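PDB 5XGA: osmolarity sensor protein EnvZ from Escherichia coli, which is a sensor histidine kinase that probably detects osmolarity through its periplasmic domain, the part crystallised here with the detergent CHAPS. Local coordinates for residues E73-Q78 / V89-N94. Numbering follows the deposited sequence.
Sequences EFLSHQ and VRVEVN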
ATOM      1  N   GLU A  73     -13.922  -3.257   0.982  1.00 26.80           N
ATOM      2  CA  GLU A  73     -14.289  -3.416  -0.416  1.00 26.16           C
ATOM      3  C   GLU A  73     -13.960  -2.168  -1.208  1.00 28.99           C
ATOM      4  O   GLU A  73     -13.342  -2.244  -2.270  1.00 25.92           O
ATOM      5  CB  GLU A  73     -15.779  -3.755  -0.537  1.00 35.55           C
ATOM      6  CG  GLU A  73     -16.297  -3.920  -1.964  1.00 30.43           C
ATOM      7  CD  GLU A  73     -15.862  -5.217  -2.626  1.00 36.77           C
ATOM      8  OE1 GLU A  73     -15.146  -6.014  -1.986  1.00 36.54           O
ATOM      9  OE2 GLU A  73     -16.234  -5.436  -3.803  1.00 34.40           O
ATOM     10  N   PHE A  74     -14.362  -1.008  -0.700  1.00 26.84           N
ATOM     11  CA  PHE A  74     -14.078   0.211  -1.434  1.00 28.39           C
ATOM     12  C   PHE A  74     -12.573   0.449  -1.510  1.00 30.12           C
ATOM     13  O   PHE A  74     -12.043   0.736  -2.582  1.00 28.08           O
ATOM     14  CB  PHE A  74     -14.776   1.420  -0.814  1.00 31.23           C
ATOM     15  CG  PHE A  74     -14.496   2.696  -1.542  1.00 37.45           C
ATOM     16  CD1 PHE A  74     -15.037   2.919  -2.801  1.00 39.83           C
ATOM     17  CD2 PHE A  74     -13.669   3.664  -0.990  1.00 33.06           C
ATOM     18  CE1 PHE A  74     -14.767   4.095  -3.493  1.00 42.66           C
ATOM     19  CE2 PHE A  74     -13.400   4.837  -1.673  1.00 35.98           C
ATOM     20  CZ  PHE A  74     -13.948   5.050  -2.926  1.00 33.71           C
ATOM     21  N   LEU A  75     -11.877   0.324  -0.384  1.00 26.96           N
ATOM     22  CA  LEU A  75     -10.427   0.522  -0.403  1.00 26.38           C
ATOM     23  C   LEU A  75      -9.753  -0.435  -1.388  1.00 20.12           C
ATOM     24  O   LEU A  75      -8.815  -0.055  -2.092  1.00 20.87           O
ATOM     25  CB  LEU A  75      -9.832   0.331   0.990  1.00 24.02           C
ATOM     26  CG  LEU A  75     -10.295   1.254   2.127  1.00 25.66           C
ATOM     27  CD1 LEU A  75      -9.467   0.972   3.358  1.00 25.74           C
ATOM     28  CD2 LEU A  75     -10.213   2.739   1.746  1.00 28.19           C
ATOM     29  N   SER A  76     -10.217  -1.685  -1.422  1.00 21.47           N
ATOM     30  CA  SER A  76      -9.628  -2.668  -2.329  1.00 22.33           C
ATOM     31  C   SER A  76      -9.830  -2.268  -3.796  1.00 19.96           C
ATOM     32  O   SER A  76      -8.923  -2.398  -4.611  1.00 24.26           O
ATOM     33  CB  SER A  76     -10.216  -4.064  -2.071  1.00 24.54           C
ATOM     34  OG  SER A  76     -10.000  -4.476  -0.724  1.00 24.36           O
ATOM     35  N   HIS A  77     -11.026  -1.806  -4.143  1.00 23.14           N
ATOM     36  CA  HIS A  77     -11.277  -1.386  -5.526  1.00 23.49           C
ATOM     37  C   HIS A  77     -10.490  -0.117  -5.862  1.00 28.98           C
ATOM     38  O   HIS A  77      -9.903   0.003  -6.945  1.00 25.11           O
ATOM     39  CB  HIS A  77     -12.763  -1.152  -5.757  1.00 27.86           C
ATOM     40  CG  HIS A  77     -13.518  -2.391  -6.096  1.00 31.62           C
ATOM     41  ND1 HIS A  77     -13.656  -2.848  -7.392  1.00 38.20           N
ATOM     42  CD2 HIS A  77     -14.172  -3.281  -5.313  1.00 29.60           C
ATOM     43  CE1 HIS A  77     -14.367  -3.961  -7.391  1.00 31.18           C
ATOM     44  NE2 HIS A  77     -14.689  -4.246  -6.141  1.00 33.56           N
ATOM     45  N   GLN A  78     -10.483   0.823  -4.920  1.00 23.41           N
ATOM     46  CA  GLN A  78      -9.749   2.071  -5.093  1.00 26.09           C
ATOM     47  C   GLN A  78      -8.267   1.763  -5.311  1.00 24.18           C
ATOM     48  O   GLN A  78      -7.628   2.332  -6.185  1.00 25.78           O
ATOM     49  CB  GLN A  78      -9.946   2.992  -3.881  1.00 26.17           C
ATOM     50  CG  GLN A  78      -9.196   4.328  -3.993  1.00 35.51           C
ATOM     51  CD  GLN A  78      -9.402   5.257  -2.794  1.00 39.08           C
ATOM     52  OE1 GLN A  78      -9.858   6.394  -2.946  1.00 39.85           O
ATOM     53  NE2 GLN A  78      -9.051   4.780  -1.602  1.00 28.94           N
ATOM     54  N   VAL A  89      -7.278  -5.275  -0.111  1.00 21.50           N
ATOM     55  CA  VAL A  89      -6.867  -4.444   1.009  1.00 23.68           C
ATOM     56  C   VAL A  89      -7.655  -4.865   2.240  1.00 24.92           C
ATOM     57  O   VAL A  89      -8.885  -4.878   2.227  1.00 23.80           O
ATOM     58  CB  VAL A  89      -7.096  -2.940   0.740  1.00 20.35           C
ATOM     59  CG1 VAL A  89      -6.908  -2.126   2.022  1.00 26.24           C
ATOM     60  CG2 VAL A  89      -6.171  -2.434  -0.404  1.00 19.24           C
ATOM     61  N   ARG A  90      -6.941  -5.215   3.301  1.00 20.09           N
ATOM     62  CA  ARG A  90      -7.582  -5.502   4.581  1.00 20.51           C
ATOM     63  C   ARG A  90      -7.048  -4.542   5.625  1.00 25.64           C
ATOM     64  O   ARG A  90      -5.889  -4.112   5.542  1.00 27.88           O
ATOM     65  CB  ARG A  90      -7.334  -6.951   5.000  1.00 23.59           C
ATOM     66  CG  ARG A  90      -7.911  -7.971   4.043  1.00 25.63           C
ATOM     67  CD  ARG A  90      -7.951  -9.356   4.660  1.00 29.57           C
ATOM     68  NE  ARG A  90      -8.061 -10.362   3.612  1.00 31.64           N
ATOM     69  CZ  ARG A  90      -7.703 -11.630   3.755  1.00 37.57           C
ATOM     70  NH1 ARG A  90      -7.219 -12.050   4.918  1.00 29.71           N
ATOM     71  NH2 ARG A  90      -7.821 -12.473   2.737  1.00 32.45           N
ATOM     72  N   VAL A  91      -7.875  -4.180   6.603  1.00 24.51           N
ATOM     73  CA  VAL A  91      -7.410  -3.236   7.616  1.00 21.95           C
ATOM     74  C   VAL A  91      -7.599  -3.779   9.018  1.00 33.06           C
ATOM     75  O   VAL A  91      -8.694  -4.213   9.406  1.00 29.20           O
ATOM     76  CB  VAL A  91      -8.115  -1.874   7.530  1.00 23.83           C
ATOM     77  CG1 VAL A  91      -7.529  -0.917   8.584  1.00 26.13           C
ATOM     78  CG2 VAL A  91      -7.971  -1.277   6.124  1.00 22.86           C
ATOM     79  N   GLU A  92      -6.502  -3.742   9.758  1.00 25.78           N
ATOM     80  CA  GLU A  92      -6.459  -4.145  11.151  1.00 37.92           C
ATOM     81  C   GLU A  92      -6.634  -2.882  11.961  1.00 42.59           C
ATOM     82  O   GLU A  92      -5.708  -2.068  12.081  1.00 36.64           O
ATOM     83  CB  GLU A  92      -5.136  -4.863  11.444  1.00 38.75           C
ATOM     84  CG  GLU A  92      -4.766  -5.059  12.882  1.00 42.05           C
ATOM     85  CD  GLU A  92      -3.409  -5.722  13.005  1.00 40.48           C
ATOM     86  OE1 GLU A  92      -2.993  -6.039  14.134  1.00 43.83           O
ATOM     87  OE2 GLU A  92      -2.753  -5.926  11.959  1.00 31.46           O
ATOM     88  N   VAL A  93      -7.850  -2.682  12.455  1.00 43.14           N
ATOM     89  CA  VAL A  93      -8.175  -1.459  13.173  1.00 53.67           C
ATOM     90  C   VAL A  93      -7.872  -1.656  14.646  1.00 56.11           C
ATOM     91  O   VAL A  93      -8.099  -0.768  15.468  1.00 63.50           O
ATOM     92  CB  VAL A  93      -9.639  -1.047  12.963  1.00 53.49           C
ATOM     93  CG1 VAL A  93      -9.817  -0.458  11.563  1.00 53.00           C
ATOM     94  CG2 VAL A  93     -10.566  -2.238  13.177  1.00 58.72           C
ATOM     95  N   ASN A  94      -7.346  -2.834  14.965  1.00 58.47           N
ATOM     96  CA  ASN A  94      -6.712  -3.060  16.255  1.00 60.65           C
ATOM     97  C   ASN A  94      -5.439  -2.225  16.311  1.00 62.68           C
ATOM     98  O   ASN A  94      -5.015  -1.662  15.294  1.00 61.45           O
ATOM     99  CB  ASN A  94      -6.396  -4.548  16.478  1.00 59.06           C
ATOM    100  CG  ASN A  94      -6.935  -5.448  15.367  1.00 60.63           C
ATOM    101  OD1 ASN A  94      -7.829  -5.065  14.605  1.00 55.45           O
ATOM    102  ND2 ASN A  94      -6.392  -6.659  15.280  1.00 58.79           N
TER
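Ser-76 and Val-89 join helix 73-83 to strand 87-92 by a hydrogen bond beside a small apolar patch. The backbone N of Val-89 donates to Ser-76 OG at 2.9 Å, with an N-H...O angle of 158°. Ser-76 OG lies anti to its own carbonyl carbon, beside the backbone N. It also hydrogen-bonds Tyr-72 O, the carbonyl just before the helix starts, so the buried hydroxyl links the start of the helix to the strand. An alanine at Ser-76 would remove this oxygen and would probably leave the Val-89 N-H without its mate on the helix.

Leu-75 carries the apolar part, and its side chain starts out toward the strand. CB packs against Val-89 CG1 at 4.0 Å. With chi1 at -61°, CG leaves beside the backbone N. The chain then extends to CD1, which touches Val-91 CG2 at 3.9 Å. The Leu-75 and Val-91 side chains cross at about a right angle. Leu-75 therefore spans two strand residues, with its base on Val-89 and its tip on Val-91. The second Val-89 methyl, CG2, rests against the helix backbone, 3.9 Å from Leu-75 O and 4.0 Å from Ser-76 CA.

The axes of segments 73-78 and 89-92 come within 7.4 Å at 135°, so helix and strand run roughly antiparallel but well splayed. All four touching residues are buried. Leu-10 and Asn-14 of helix 10-24 both touch Leu-75. That helix also meets the two valines, Val-89 through Asn-14 and Val-91 through Leu-10. Within the five-stranded antiparallel sheet, strand 87-92 lies between strand 99-104 and the short outermost strand 70-71. Helix 73-83 follows strand 70-71 almost at once and packs its first turn, through Leu-75 and Ser-76, against the neighbouring strand 87-92.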